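Local structure of De novo designed switch protein caging a hemagglutinin binder (sCageHA267_1S) (Synthetic construct, 7CBC) at residues A[6-11]-A[103-108]; A[134-139]-A[234-239]; A[183-188]-A[202-207]. The protein is a designed switch that cages a hemagglutinin binder, probably keeping it inactive against a helical bundle until the switch is opened as part of a biosensor. One frame throughout, in Å; residues are numbered along the deposited sequence.

Interaction 1: A[6-11]-A[103-108]; sequences RKLLEA and LLLKAI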
ATOM      1  N   ARG A   6      24.216   3.273 -12.359  1.00 37.72           N
ATOM      2  CA  ARG A   6      23.940   2.044 -11.624  1.00 39.35           C
ATOM      3  C   ARG A   6      23.538   2.339 -10.195  1.00 37.71           C
ATOM      4  O   ARG A   6      22.765   1.590  -9.592  1.00 34.28           O
ATOM      5  CB  ARG A   6      25.162   1.133 -11.622  1.00 38.92           C
ATOM      6  CG  ARG A   6      25.521   0.610 -12.969  1.00 48.39           C
ATOM      7  CD  ARG A   6      26.690  -0.360 -12.886  1.00 52.26           C
ATOM      8  NE  ARG A   6      26.217  -1.687 -13.236  1.00 53.67           N
ATOM      9  CZ  ARG A   6      26.211  -2.155 -14.481  1.00 50.43           C
ATOM     10  NH1 ARG A   6      26.657  -1.400 -15.482  1.00 50.89           N
ATOM     11  NH2 ARG A   6      25.749  -3.372 -14.734  1.00 49.46           N
ATOM     12  N   LYS A   7      24.070   3.415  -9.636  1.00 34.97           N
ATOM     13  CA  LYS A   7      23.737   3.773  -8.270  1.00 35.10           C
ATOM     14  C   LYS A   7      22.307   4.287  -8.189  1.00 33.05           C
ATOM     15  O   LYS A   7      21.567   3.922  -7.271  1.00 35.01           O
ATOM     16  CB  LYS A   7      24.794   4.767  -7.767  1.00 37.23           C
ATOM     17  CG  LYS A   7      24.534   5.615  -6.526  1.00 42.83           C
ATOM     18  CD  LYS A   7      23.529   5.071  -5.508  1.00 51.22           C
ATOM     19  CE  LYS A   7      23.790   3.708  -4.901  1.00 53.42           C
ATOM     20  NZ  LYS A   7      22.569   3.311  -4.148  1.00 39.07           N
ATOM     21  N   LEU A   8      21.878   5.080  -9.170  1.00 31.43           N
ATOM     22  CA  LEU A   8      20.501   5.554  -9.200  1.00 33.41           C
ATOM     23  C   LEU A   8      19.519   4.397  -9.296  1.00 33.03           C
ATOM     24  O   LEU A   8      18.574   4.302  -8.500  1.00 30.83           O
ATOM     25  CB  LEU A   8      20.311   6.522 -10.364  1.00 35.92           C
ATOM     26  CG  LEU A   8      21.013   7.848 -10.115  1.00 34.95           C
ATOM     27  CD1 LEU A   8      21.154   8.646 -11.412  1.00 34.37           C
ATOM     28  CD2 LEU A   8      20.248   8.626  -9.063  1.00 29.42           C
ATOM     29  N   LEU A   9      19.731   3.497 -10.259  1.00 30.18           N
ATOM     30  CA  LEU A   9      18.852   2.342 -10.381  1.00 31.32           C
ATOM     31  C   LEU A   9      18.864   1.510  -9.105  1.00 33.27           C
ATOM     32  O   LEU A   9      17.825   1.011  -8.670  1.00 26.40           O
ATOM     33  CB  LEU A   9      19.265   1.499 -11.584  1.00 32.22           C
ATOM     34  CG  LEU A   9      18.385   0.306 -11.938  1.00 33.46           C
ATOM     35  CD1 LEU A   9      16.956   0.749 -12.243  1.00 31.94           C
ATOM     36  CD2 LEU A   9      18.980  -0.448 -13.126  1.00 28.56           C
ATOM     37  N   GLU A  10      20.031   1.374  -8.480  1.00 29.69           N
ATOM     38  CA  GLU A  10      20.137   0.632  -7.231  1.00 32.23           C
ATOM     39  C   GLU A  10      19.326   1.302  -6.116  1.00 35.31           C
ATOM     40  O   GLU A  10      18.664   0.622  -5.317  1.00 32.13           O
ATOM     41  CB  GLU A  10      21.620   0.504  -6.878  1.00 35.60           C
ATOM     42  CG  GLU A  10      21.985  -0.069  -5.528  1.00 43.65           C
ATOM     43  CD  GLU A  10      23.435   0.292  -5.164  1.00 47.76           C
ATOM     44  OE1 GLU A  10      23.677   0.769  -4.028  1.00 49.79           O
ATOM     45  OE2 GLU A  10      24.329   0.126  -6.031  1.00 48.36           O
ATOM     46  N   ALA A  11      19.323   2.636  -6.073  1.00 31.28           N
ATOM     47  CA  ALA A  11      18.445   3.336  -5.140  1.00 32.71           C
ATOM     48  C   ALA A  11      16.979   3.042  -5.441  1.00 33.35           C
ATOM     49  O   ALA A  11      16.198   2.710  -4.538  1.00 29.74           O
ATOM     50  CB  ALA A  11      18.715   4.839  -5.192  1.00 31.08           C
ATOM     51  N   LEU A 103      20.004  15.617 -10.427  1.00 35.48           N
ATOM     52  CA  LEU A 103      18.628  15.870 -10.834  1.00 30.65           C
ATOM     53  C   LEU A 103      17.776  14.611 -10.727  1.00 36.17           C
ATOM     54  O   LEU A 103      16.652  14.641 -10.195  1.00 29.85           O
ATOM     55  CB  LEU A 103      18.613  16.394 -12.262  1.00 31.75           C
ATOM     56  CG  LEU A 103      17.271  16.874 -12.780  1.00 38.02           C
ATOM     57  CD1 LEU A 103      16.879  18.115 -12.009  1.00 40.14           C
ATOM     58  CD2 LEU A 103      17.362  17.177 -14.261  1.00 35.65           C
ATOM     59  N   LEU A 104      18.277  13.496 -11.259  1.00 32.09           N
ATOM     60  CA  LEU A 104      17.546  12.242 -11.142  1.00 26.99           C
ATOM     61  C   LEU A 104      17.307  11.899  -9.678  1.00 30.99           C
ATOM     62  O   LEU A 104      16.179  11.583  -9.283  1.00 30.29           O
ATOM     63  CB  LEU A 104      18.308  11.132 -11.862  1.00 32.60           C
ATOM     64  CG  LEU A 104      18.334  11.371 -13.373  1.00 29.30           C
ATOM     65  CD1 LEU A 104      19.345  10.486 -14.100  1.00 33.68           C
ATOM     66  CD2 LEU A 104      16.930  11.155 -13.907  1.00 31.57           C
ATOM     67  N   LEU A 105      18.346  12.031  -8.845  1.00 29.91           N
ATOM     68  CA  LEU A 105      18.226  11.667  -7.438  1.00 30.79           C
ATOM     69  C   LEU A 105      17.231  12.557  -6.705  1.00 32.79           C
ATOM     70  O   LEU A 105      16.468  12.072  -5.861  1.00 26.88           O
ATOM     71  CB  LEU A 105      19.586  11.723  -6.752  1.00 34.10           C
ATOM     72  CG  LEU A 105      19.513  11.221  -5.308  1.00 36.34           C
ATOM     73  CD1 LEU A 105      19.263   9.698  -5.270  1.00 29.86           C
ATOM     74  CD2 LEU A 105      20.762  11.601  -4.513  1.00 40.64           C
ATOM     75  N   LYS A 106      17.225  13.860  -6.993  1.00 30.32           N
ATOM     76  CA  LYS A 106      16.186  14.699  -6.396  1.00 32.26           C
ATOM     77  C   LYS A 106      14.801  14.233  -6.827  1.00 32.98           C
ATOM     78  O   LYS A 106      13.846  14.260  -6.037  1.00 31.30           O
ATOM     79  CB  LYS A 106      16.404  16.166  -6.760  1.00 32.43           C
ATOM     80  CG  LYS A 106      15.230  17.088  -6.413  1.00 36.43           C
ATOM     81  CD  LYS A 106      15.622  18.577  -6.494  1.00 43.60           C
ATOM     82  CE  LYS A 106      15.776  19.081  -7.941  1.00 47.28           C
ATOM     83  NZ  LYS A 106      14.462  19.299  -8.623  1.00 44.39           N
ATOM     84  N   ALA A 107      14.672  13.787  -8.076  1.00 29.60           N
ATOM     85  CA  ALA A 107      13.383  13.280  -8.523  1.00 31.09           C
ATOM     86  C   ALA A 107      13.029  11.989  -7.807  1.00 28.76           C
ATOM     87  O   ALA A 107      11.851  11.722  -7.570  1.00 31.19           O
ATOM     88  CB  ALA A 107      13.387  13.066 -10.035  1.00 31.33           C
ATOM     89  N   ILE A 108      14.024  11.182  -7.447  1.00 26.34           N
ATOM     90  CA  ILE A 108      13.722   9.959  -6.716  1.00 27.70           C
ATOM     91  C   ILE A 108      13.349  10.281  -5.278  1.00 32.30           C
ATOM     92  O   ILE A 108      12.440   9.665  -4.704  1.00 24.93           O
ATOM     93  CB  ILE A 108      14.917   8.997  -6.792  1.00 29.84           C
ATOM     94  CG1 ILE A 108      15.142   8.559  -8.225  1.00 23.17           C
ATOM     95  CG2 ILE A 108      14.703   7.765  -5.928  1.00 26.69           C
ATOM     96  CD1 ILE A 108      16.283   7.625  -8.306  1.00 31.61           C
TER

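Interaction 2: A[134-139]-A[234-239]; sequences IRAVEL and DLLRLA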
ATOM      1  N   ILE A 134     -16.450   0.604  15.002  1.00 35.54           N
ATOM      2  CA  ILE A 134     -16.666   0.294  16.410  1.00 35.71           C
ATOM      3  C   ILE A 134     -17.841   1.098  16.953  1.00 37.24           C
ATOM      4  O   ILE A 134     -18.715   0.568  17.650  1.00 35.44           O
ATOM      5  CB  ILE A 134     -15.386   0.568  17.210  1.00 34.27           C
ATOM      6  CG1 ILE A 134     -14.226  -0.214  16.612  1.00 34.58           C
ATOM      7  CG2 ILE A 134     -15.598   0.195  18.664  1.00 35.18           C
ATOM      8  CD1 ILE A 134     -12.904   0.051  17.291  1.00 34.77           C
ATOM      9  N   ARG A 135     -17.858   2.400  16.660  1.00 35.57           N
ATOM     10  CA  ARG A 135     -18.935   3.263  17.120  1.00 36.32           C
ATOM     11  C   ARG A 135     -20.277   2.770  16.601  1.00 40.49           C
ATOM     12  O   ARG A 135     -21.287   2.812  17.319  1.00 38.09           O
ATOM     13  CB  ARG A 135     -18.664   4.700  16.666  1.00 39.95           C
ATOM     14  CG  ARG A 135     -19.449   5.755  17.430  1.00 49.70           C
ATOM     15  CD  ARG A 135     -19.332   7.145  16.803  1.00 49.19           C
ATOM     16  NE  ARG A 135     -17.992   7.464  16.306  1.00 50.22           N
ATOM     17  CZ  ARG A 135     -17.741   7.901  15.069  1.00 49.82           C
ATOM     18  NH1 ARG A 135     -18.741   8.067  14.207  1.00 47.49           N
ATOM     19  NH2 ARG A 135     -16.493   8.170  14.689  1.00 46.90           N
ATOM     20  N   ALA A 136     -20.297   2.281  15.357  1.00 34.16           N
ATOM     21  CA  ALA A 136     -21.526   1.760  14.770  1.00 35.60           C
ATOM     22  C   ALA A 136     -22.059   0.574  15.565  1.00 39.38           C
ATOM     23  O   ALA A 136     -23.253   0.517  15.885  1.00 33.45           O
ATOM     24  CB  ALA A 136     -21.287   1.369  13.310  1.00 38.58           C
ATOM     25  N   VAL A 137     -21.194  -0.391  15.882  1.00 36.11           N
ATOM     26  CA  VAL A 137     -21.620  -1.535  16.684  1.00 37.89           C
ATOM     27  C   VAL A 137     -22.097  -1.068  18.056  1.00 41.95           C
ATOM     28  O   VAL A 137     -23.173  -1.461  18.535  1.00 35.55           O
ATOM     29  CB  VAL A 137     -20.480  -2.562  16.803  1.00 38.16           C
ATOM     30  CG1 VAL A 137     -20.738  -3.508  17.968  1.00 33.28           C
ATOM     31  CG2 VAL A 137     -20.321  -3.331  15.505  1.00 29.62           C
ATOM     32  N   GLU A 138     -21.299  -0.207  18.693  1.00 35.86           N
ATOM     33  CA  GLU A 138     -21.606   0.336  20.012  1.00 40.16           C
ATOM     34  C   GLU A 138     -22.997   0.966  20.057  1.00 45.21           C
ATOM     35  O   GLU A 138     -23.770   0.731  20.996  1.00 49.67           O
ATOM     36  CB  GLU A 138     -20.519   1.353  20.359  1.00 44.37           C
ATOM     37  CG  GLU A 138     -20.474   1.910  21.754  1.00 49.93           C
ATOM     38  CD  GLU A 138     -19.252   2.808  21.924  1.00 52.31           C
ATOM     39  OE1 GLU A 138     -19.127   3.792  21.165  1.00 51.92           O
ATOM     40  OE2 GLU A 138     -18.401   2.530  22.795  1.00 55.11           O
ATOM     41  N   LEU A 139     -23.340   1.758  19.043  1.00 41.81           N
ATOM     42  CA  LEU A 139     -24.655   2.379  19.003  1.00 41.43           C
ATOM     43  C   LEU A 139     -25.736   1.393  18.583  1.00 45.59           C
ATOM     44  O   LEU A 139     -26.884   1.514  19.027  1.00 45.24           O
ATOM     45  CB  LEU A 139     -24.630   3.574  18.058  1.00 39.00           C
ATOM     46  CG  LEU A 139     -25.695   4.642  18.264  1.00 46.69           C
ATOM     47  CD1 LEU A 139     -25.269   5.595  19.373  1.00 47.52           C
ATOM     48  CD2 LEU A 139     -25.924   5.390  16.960  1.00 48.50           C
ATOM     49  N   ASP A 234     -22.792  -4.013   4.706  1.00 40.06           N
ATOM     50  CA  ASP A 234     -23.784  -5.032   4.359  1.00 41.39           C
ATOM     51  C   ASP A 234     -24.032  -5.980   5.527  1.00 43.28           C
ATOM     52  O   ASP A 234     -25.170  -6.396   5.773  1.00 43.75           O
ATOM     53  CB  ASP A 234     -23.322  -5.820   3.128  1.00 43.32           C
ATOM     54  CG  ASP A 234     -23.480  -5.035   1.816  1.00 52.60           C
ATOM     55  OD1 ASP A 234     -23.850  -3.836   1.870  1.00 51.04           O
ATOM     56  OD2 ASP A 234     -23.207  -5.615   0.732  1.00 56.58           O
ATOM     57  N   LEU A 235     -22.976  -6.330   6.261  1.00 38.08           N
ATOM     58  CA  LEU A 235     -23.126  -7.227   7.398  1.00 37.98           C
ATOM     59  C   LEU A 235     -23.841  -6.541   8.554  1.00 44.14           C
ATOM     60  O   LEU A 235     -24.675  -7.160   9.232  1.00 42.75           O
ATOM     61  CB  LEU A 235     -21.756  -7.730   7.833  1.00 38.31           C
ATOM     62  CG  LEU A 235     -21.687  -8.611   9.073  1.00 40.81           C
ATOM     63  CD1 LEU A 235     -22.364  -9.958   8.824  1.00 43.52           C
ATOM     64  CD2 LEU A 235     -20.237  -8.795   9.482  1.00 37.15           C
ATOM     65  N   LEU A 236     -23.525  -5.263   8.798  1.00 41.26           N
ATOM     66  CA  LEU A 236     -24.239  -4.498   9.819  1.00 39.06           C
ATOM     67  C   LEU A 236     -25.700  -4.303   9.444  1.00 43.61           C
ATOM     68  O   LEU A 236     -26.587  -4.321  10.315  1.00 44.73           O
ATOM     69  CB  LEU A 236     -23.569  -3.143  10.028  1.00 39.55           C
ATOM     70  CG  LEU A 236     -22.258  -3.191  10.811  1.00 42.04           C
ATOM     71  CD1 LEU A 236     -21.809  -1.790  11.155  1.00 47.02           C
ATOM     72  CD2 LEU A 236     -22.406  -4.022  12.072  1.00 45.48           C
ATOM     73  N   ARG A 237     -25.969  -4.087   8.158  1.00 41.30           N
ATOM     74  CA  ARG A 237     -27.346  -4.035   7.695  1.00 44.28           C
ATOM     75  C   ARG A 237     -28.080  -5.318   8.050  1.00 42.98           C
ATOM     76  O   ARG A 237     -29.185  -5.273   8.593  1.00 51.71           O
ATOM     77  CB  ARG A 237     -27.380  -3.785   6.190  1.00 45.59           C
ATOM     78  CG  ARG A 237     -28.744  -3.427   5.643  1.00 44.56           C
ATOM     79  CD  ARG A 237     -28.619  -2.324   4.598  1.00 54.49           C
ATOM     80  NE  ARG A 237     -29.920  -1.945   4.056  1.00 64.62           N
ATOM     81  CZ  ARG A 237     -30.794  -1.174   4.696  1.00 61.61           C
ATOM     82  NH1 ARG A 237     -30.498  -0.693   5.896  1.00 54.88           N
ATOM     83  NH2 ARG A 237     -31.964  -0.885   4.135  1.00 53.74           N
ATOM     84  N   LEU A 238     -27.457  -6.471   7.794  1.00 43.66           N
ATOM     85  CA  LEU A 238     -28.101  -7.761   8.029  1.00 49.17           C
ATOM     86  C   LEU A 238     -28.154  -8.127   9.511  1.00 51.59           C
ATOM     87  O   LEU A 238     -29.124  -8.746   9.960  1.00 52.38           O
ATOM     88  CB  LEU A 238     -27.373  -8.858   7.254  1.00 51.40           C
ATOM     89  CG  LEU A 238     -28.038  -9.424   6.000  1.00 55.04           C
ATOM     90  CD1 LEU A 238     -28.406  -8.296   5.029  1.00 52.89           C
ATOM     91  CD2 LEU A 238     -27.104 -10.442   5.339  1.00 46.05           C
ATOM     92  N   ALA A 239     -27.121  -7.778  10.282  1.00 45.89           N
ATOM     93  CA  ALA A 239     -27.051  -8.193  11.677  1.00 48.55           C
ATOM     94  C   ALA A 239     -28.009  -7.426  12.572  1.00 51.35           C
ATOM     95  O   ALA A 239     -28.186  -7.815  13.726  1.00 52.95           O
ATOM     96  CB  ALA A 239     -25.629  -8.045  12.221  1.00 45.26           C
TER

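Interaction 3: A[183-188]-A[202-207]; sequences EEARRL and ELLRAH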
ATOM      1  N   GLU A 183       7.648  14.932 -15.501  1.00 33.57           N
ATOM      2  CA  GLU A 183       7.564  15.827 -16.653  1.00 37.23           C
ATOM      3  C   GLU A 183       8.465  17.047 -16.481  1.00 39.15           C
ATOM      4  O   GLU A 183       9.084  17.509 -17.446  1.00 36.50           O
ATOM      5  CB  GLU A 183       6.116  16.244 -16.899  1.00 38.74           C
ATOM      6  CG  GLU A 183       5.948  17.307 -17.993  1.00 45.45           C
ATOM      7  CD  GLU A 183       6.186  16.782 -19.414  1.00 50.86           C
ATOM      8  OE1 GLU A 183       6.203  15.546 -19.602  1.00 52.27           O
ATOM      9  OE2 GLU A 183       6.356  17.605 -20.345  1.00 45.84           O
ATOM     10  N   GLU A 184       8.570  17.571 -15.259  1.00 36.53           N
ATOM     11  CA  GLU A 184       9.521  18.648 -14.999  1.00 36.29           C
ATOM     12  C   GLU A 184      10.952  18.214 -15.293  1.00 38.29           C
ATOM     13  O   GLU A 184      11.721  18.945 -15.931  1.00 36.30           O
ATOM     14  CB  GLU A 184       9.423  19.101 -13.550  1.00 42.79           C
ATOM     15  CG  GLU A 184      10.321  20.280 -13.199  1.00 45.92           C
ATOM     16  CD  GLU A 184       9.536  21.558 -13.031  1.00 57.31           C
ATOM     17  OE1 GLU A 184       9.509  22.356 -13.995  1.00 58.48           O
ATOM     18  OE2 GLU A 184       8.921  21.758 -11.947  1.00 56.93           O
ATOM     19  N   ALA A 185      11.343  17.045 -14.784  1.00 32.12           N
ATOM     20  CA  ALA A 185      12.700  16.572 -15.000  1.00 35.55           C
ATOM     21  C   ALA A 185      12.933  16.239 -16.470  1.00 37.84           C
ATOM     22  O   ALA A 185      13.982  16.579 -17.024  1.00 36.07           O
ATOM     23  CB  ALA A 185      12.985  15.372 -14.103  1.00 32.15           C
ATOM     24  N   ARG A 186      11.960  15.605 -17.127  1.00 34.55           N
ATOM     25  CA  ARG A 186      12.091  15.340 -18.554  1.00 37.26           C
ATOM     26  C   ARG A 186      12.334  16.630 -19.324  1.00 41.75           C
ATOM     27  O   ARG A 186      13.321  16.747 -20.052  1.00 43.63           O
ATOM     28  CB  ARG A 186      10.847  14.636 -19.086  1.00 36.83           C
ATOM     29  CG  ARG A 186      11.056  14.003 -20.446  1.00 42.04           C
ATOM     30  CD  ARG A 186       9.751  13.625 -21.095  1.00 42.80           C
ATOM     31  NE  ARG A 186       8.875  14.787 -21.194  1.00 45.58           N
ATOM     32  CZ  ARG A 186       8.947  15.704 -22.150  1.00 45.15           C
ATOM     33  NH1 ARG A 186       9.866  15.607 -23.110  1.00 51.98           N
ATOM     34  NH2 ARG A 186       8.107  16.729 -22.143  1.00 45.62           N
ATOM     35  N   ARG A 187      11.453  17.621 -19.153  1.00 40.83           N
ATOM     36  CA  ARG A 187      11.605  18.873 -19.889  1.00 41.30           C
ATOM     37  C   ARG A 187      12.978  19.477 -19.664  1.00 44.12           C
ATOM     38  O   ARG A 187      13.600  19.991 -20.602  1.00 42.07           O
ATOM     39  CB  ARG A 187      10.520  19.869 -19.490  1.00 42.04           C
ATOM     40  CG  ARG A 187       9.220  19.632 -20.211  1.00 46.10           C
ATOM     41  CD  ARG A 187       8.083  20.413 -19.580  1.00 48.32           C
ATOM     42  NE  ARG A 187       6.891  20.387 -20.419  1.00 53.47           N
ATOM     43  CZ  ARG A 187       5.694  20.802 -20.022  1.00 52.43           C
ATOM     44  NH1 ARG A 187       5.535  21.275 -18.790  1.00 55.89           N
ATOM     45  NH2 ARG A 187       4.659  20.735 -20.853  1.00 50.51           N
ATOM     46  N   LEU A 188      13.478  19.408 -18.431  1.00 39.96           N
ATOM     47  CA  LEU A 188      14.811  19.927 -18.176  1.00 41.40           C
ATOM     48  C   LEU A 188      15.873  19.125 -18.924  1.00 43.76           C
ATOM     49  O   LEU A 188      16.822  19.696 -19.469  1.00 45.64           O
ATOM     50  CB  LEU A 188      15.103  19.949 -16.678  1.00 40.65           C
ATOM     51  CG  LEU A 188      14.349  20.948 -15.798  1.00 43.10           C
ATOM     52  CD1 LEU A 188      14.835  20.813 -14.365  1.00 40.17           C
ATOM     53  CD2 LEU A 188      14.516  22.383 -16.281  1.00 48.86           C
ATOM     54  N   GLU A 202      16.489   7.937 -20.353  1.00 23.00           N
ATOM     55  CA  GLU A 202      16.266   6.502 -20.182  1.00 24.03           C
ATOM     56  C   GLU A 202      16.027   6.150 -18.717  1.00 30.85           C
ATOM     57  O   GLU A 202      15.110   5.386 -18.389  1.00 24.96           O
ATOM     58  CB  GLU A 202      17.465   5.719 -20.734  1.00 29.94           C
ATOM     59  CG  GLU A 202      17.434   5.540 -22.264  1.00 24.39           C
ATOM     60  CD  GLU A 202      18.810   5.361 -22.903  1.00 31.34           C
ATOM     61  OE1 GLU A 202      19.806   5.093 -22.182  1.00 25.48           O
ATOM     62  OE2 GLU A 202      18.875   5.482 -24.151  1.00 28.72           O
ATOM     63  N   LEU A 203      16.861   6.682 -17.817  1.00 27.36           N
ATOM     64  CA  LEU A 203      16.666   6.416 -16.395  1.00 24.35           C
ATOM     65  C   LEU A 203      15.352   7.001 -15.911  1.00 29.51           C
ATOM     66  O   LEU A 203      14.638   6.377 -15.116  1.00 26.27           O
ATOM     67  CB  LEU A 203      17.844   6.978 -15.605  1.00 30.68           C
ATOM     68  CG  LEU A 203      19.095   6.102 -15.761  1.00 29.84           C
ATOM     69  CD1 LEU A 203      20.332   6.903 -15.497  1.00 26.99           C
ATOM     70  CD2 LEU A 203      19.002   4.911 -14.788  1.00 32.11           C
ATOM     71  N   LEU A 204      14.990   8.181 -16.413  1.00 25.64           N
ATOM     72  CA  LEU A 204      13.691   8.735 -16.065  1.00 30.24           C
ATOM     73  C   LEU A 204      12.556   7.794 -16.474  1.00 29.36           C
ATOM     74  O   LEU A 204      11.602   7.592 -15.712  1.00 28.99           O
ATOM     75  CB  LEU A 204      13.537  10.110 -16.704  1.00 26.24           C
ATOM     76  CG  LEU A 204      12.278  10.854 -16.285  1.00 34.41           C
ATOM     77  CD1 LEU A 204      12.251  11.011 -14.768  1.00 29.82           C
ATOM     78  CD2 LEU A 204      12.250  12.200 -16.959  1.00 37.27           C
ATOM     79  N   ARG A 205      12.639   7.196 -17.665  1.00 25.25           N
ATOM     80  CA  ARG A 205      11.594   6.260 -18.076  1.00 32.48           C
ATOM     81  C   ARG A 205      11.592   4.993 -17.224  1.00 31.02           C
ATOM     82  O   ARG A 205      10.519   4.445 -16.949  1.00 28.30           O
ATOM     83  CB  ARG A 205      11.725   5.910 -19.563  1.00 31.54           C
ATOM     84  CG  ARG A 205      11.056   6.927 -20.484  1.00 33.16           C
ATOM     85  CD  ARG A 205      10.966   6.433 -21.919  1.00 39.68           C
ATOM     86  NE  ARG A 205      12.238   5.932 -22.440  1.00 43.47           N
ATOM     87  CZ  ARG A 205      13.117   6.657 -23.139  1.00 49.69           C
ATOM     88  NH1 ARG A 205      12.880   7.940 -23.399  1.00 48.25           N
ATOM     89  NH2 ARG A 205      14.240   6.102 -23.581  1.00 39.46           N
ATOM     90  N   ALA A 206      12.764   4.519 -16.791  1.00 21.85           N
ATOM     91  CA  ALA A 206      12.806   3.408 -15.840  1.00 23.85           C
ATOM     92  C   ALA A 206      12.229   3.812 -14.488  1.00 30.57           C
ATOM     93  O   ALA A 206      11.499   3.036 -13.853  1.00 25.95           O
ATOM     94  CB  ALA A 206      14.237   2.907 -15.668  1.00 27.13           C
ATOM     95  N   HIS A 207      12.548   5.022 -14.025  1.00 24.68           N
ATOM     96  CA  HIS A 207      11.936   5.513 -12.797  1.00 28.15           C
ATOM     97  C   HIS A 207      10.420   5.516 -12.904  1.00 28.84           C
ATOM     98  O   HIS A 207       9.724   5.100 -11.973  1.00 27.88           O
ATOM     99  CB  HIS A 207      12.454   6.910 -12.475  1.00 26.33           C
ATOM    100  CG  HIS A 207      11.576   7.671 -11.536  1.00 29.29           C
ATOM    101  ND1 HIS A 207      11.608   7.488 -10.169  1.00 32.19           N
ATOM    102  CD2 HIS A 207      10.622   8.606 -11.769  1.00 31.50           C
ATOM    103  CE1 HIS A 207      10.723   8.288  -9.600  1.00 33.44           C
ATOM    104  NE2 HIS A 207      10.111   8.976 -10.550  1.00 32.04           N
TER

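Interaction 1: A[6-11]-A[103-108]
Flat groups stay off the interface where Leu8 meets Leu104, Leu105 and Ile108, and flank it on the 6-11 side. Over the carboxylate of Glu10 comes Lys7 NZ, 2.8 Å from OE1 in a salt bridge and 68° out of the carboxylate plane. The guanidinium of Arg6 makes a cation-pi contact with Tyr287. The contact itself is a parallel helix pair of the six-helical bundle: the short segments of helices 3-46 and 99-142 are inclined by only 3°, and their axes approach to 10.6 Å. Leu8 spreads its two methyls over Leu104, Leu105 and Ile108. With CG anti to the carbonyl carbon (chi1 -71°), its methyl fork reaches the neighbouring helix. One prong, CD1, lies 3.7 Å from Leu104 CD1, the two side chains crossing at about a right angle. The other, CD2, lies over the start of Leu105, 3.9 Å from its CB. With an alanine in place of Leu8, both prongs are gone, and a gap would probably open in front of Leu104 CD1 and Leu105 CB. The chain of Lys7 packs on Ala89 and Ile93 of helix 50-93, and its ammonium probably offsets the closeness of the Glu10 and Glu88 carboxylates. A bound ethanol, probably from the crystallisation liquor, sits about 3 Å from the side chain of Ile108. That isoleucine adds its CD1, which is 4.2 Å from Leu8 CD2 and 4.0 Å from the backbone oxygen of Leu8.

Interaction 2: A[134-139]-A[234-239]
Leu236 carries its whole side of the contact with Ala136 and Val137. Its CB points toward segment 134-139, and CG, anti to the carbonyl carbon (chi1 -75°), continues the stalk, so that the two methyl groups at the tip do all the touching. CD1 meets the single methyl of Ala136, lying 3.9 Å from its CB. CD2 comes to 4.1 Å from Val137 CG2, the branch of the valine that sits beside the backbone N, and the two side chains cross at about a right angle. A small residue at Ala136 thus faces one prong of the leucine and a branched one at Val137 the other. Further helices complete the surroundings: Leu236 also touches Leu153 of helix 146-190, while Val137 leans on Leu40 and Ala44 of helix 3-46. Next to Val137 in the chain, Glu138 makes a salt bridge through OE2 to Arg54 of helix 50-93. The interaction is purely apolar and buries a modest 93 Å² between the segments. It joins helices 99-142 and 195-239 near their C-terminal ends, an aliphatic leucine, valine and alanine layer of the kind that fills the core of a de novo helical bundle.

Interaction 3: A[183-188]-A[202-207]
Near the turn of a helical hairpin Leu204 packs on Ala185 and Arg186: helices 146-190 and 195-239 follow each other through a short loop and run antiparallel. The contact is made by one methyl. Leu204 CG stands anti to the backbone N, and CD2 is carried up against the backbone of the partner helix, 3.4 Å from Arg186 N. The same methyl lies 3.5 Å from Arg186 CB and 4.1 Å from Arg186 CG, so the aliphatic root of the arginine supplies an apolar wall. The methyl of Ala185 is the next neighbour, its CB 4.3 Å from Leu204 CD2. Ile182, one turn earlier on the same helix, also touches Leu204.

Beyond its root Arg186 turns away from this methyl. Its chain bends at chi3 (56°), which brings the guanidinium side-on to Glu183 one turn back. Both bonds lie close to the guanidinium plane: NE donates to Glu183 OE1 over 3.2 Å, and NH2 donates to Glu183 OE2 over 2.7 Å. OE1 is approached from above the carboxylate plane, OE2 on its syn side, though tilted out of that plane. Arg187 adds charge alone, with NE 2.8 Å from Glu183 OE2 but no N-H aimed at it, and Arg186 NH1 pairs with Glu190 on the following turn. The division of labour implies that Arg186 serves two environments: its CB and CG help cover a buried leucine, while its charged end, held by carboxylates on both neighbouring turns of its own helix, is likely to be restrained from turning.

Interactions 1 and 3 share one end of the elongated bundle, their centres 11 Å apart, whereas interaction 2 lies on the opposite side of the chain's centre, about 48 Å from interaction 1 and 49 Å from interaction 3, centre to centre. The two neighbours touch mostly through side chains beside the contacts: Leu104 CD1 is 4.0 Å from Leu203 CD1, and Leu103 CD1 is 4.1 Å from Leu188 CD1. His207 ND1 rests 4.2 Å from Ile108 CG1, on the isoleucine that borders the bound ethanol. Helix 99-142 links interaction 1 to interaction 2, and helix 195-239 links interaction 3 to interaction 2, so each of these helices takes part in a contact near either end.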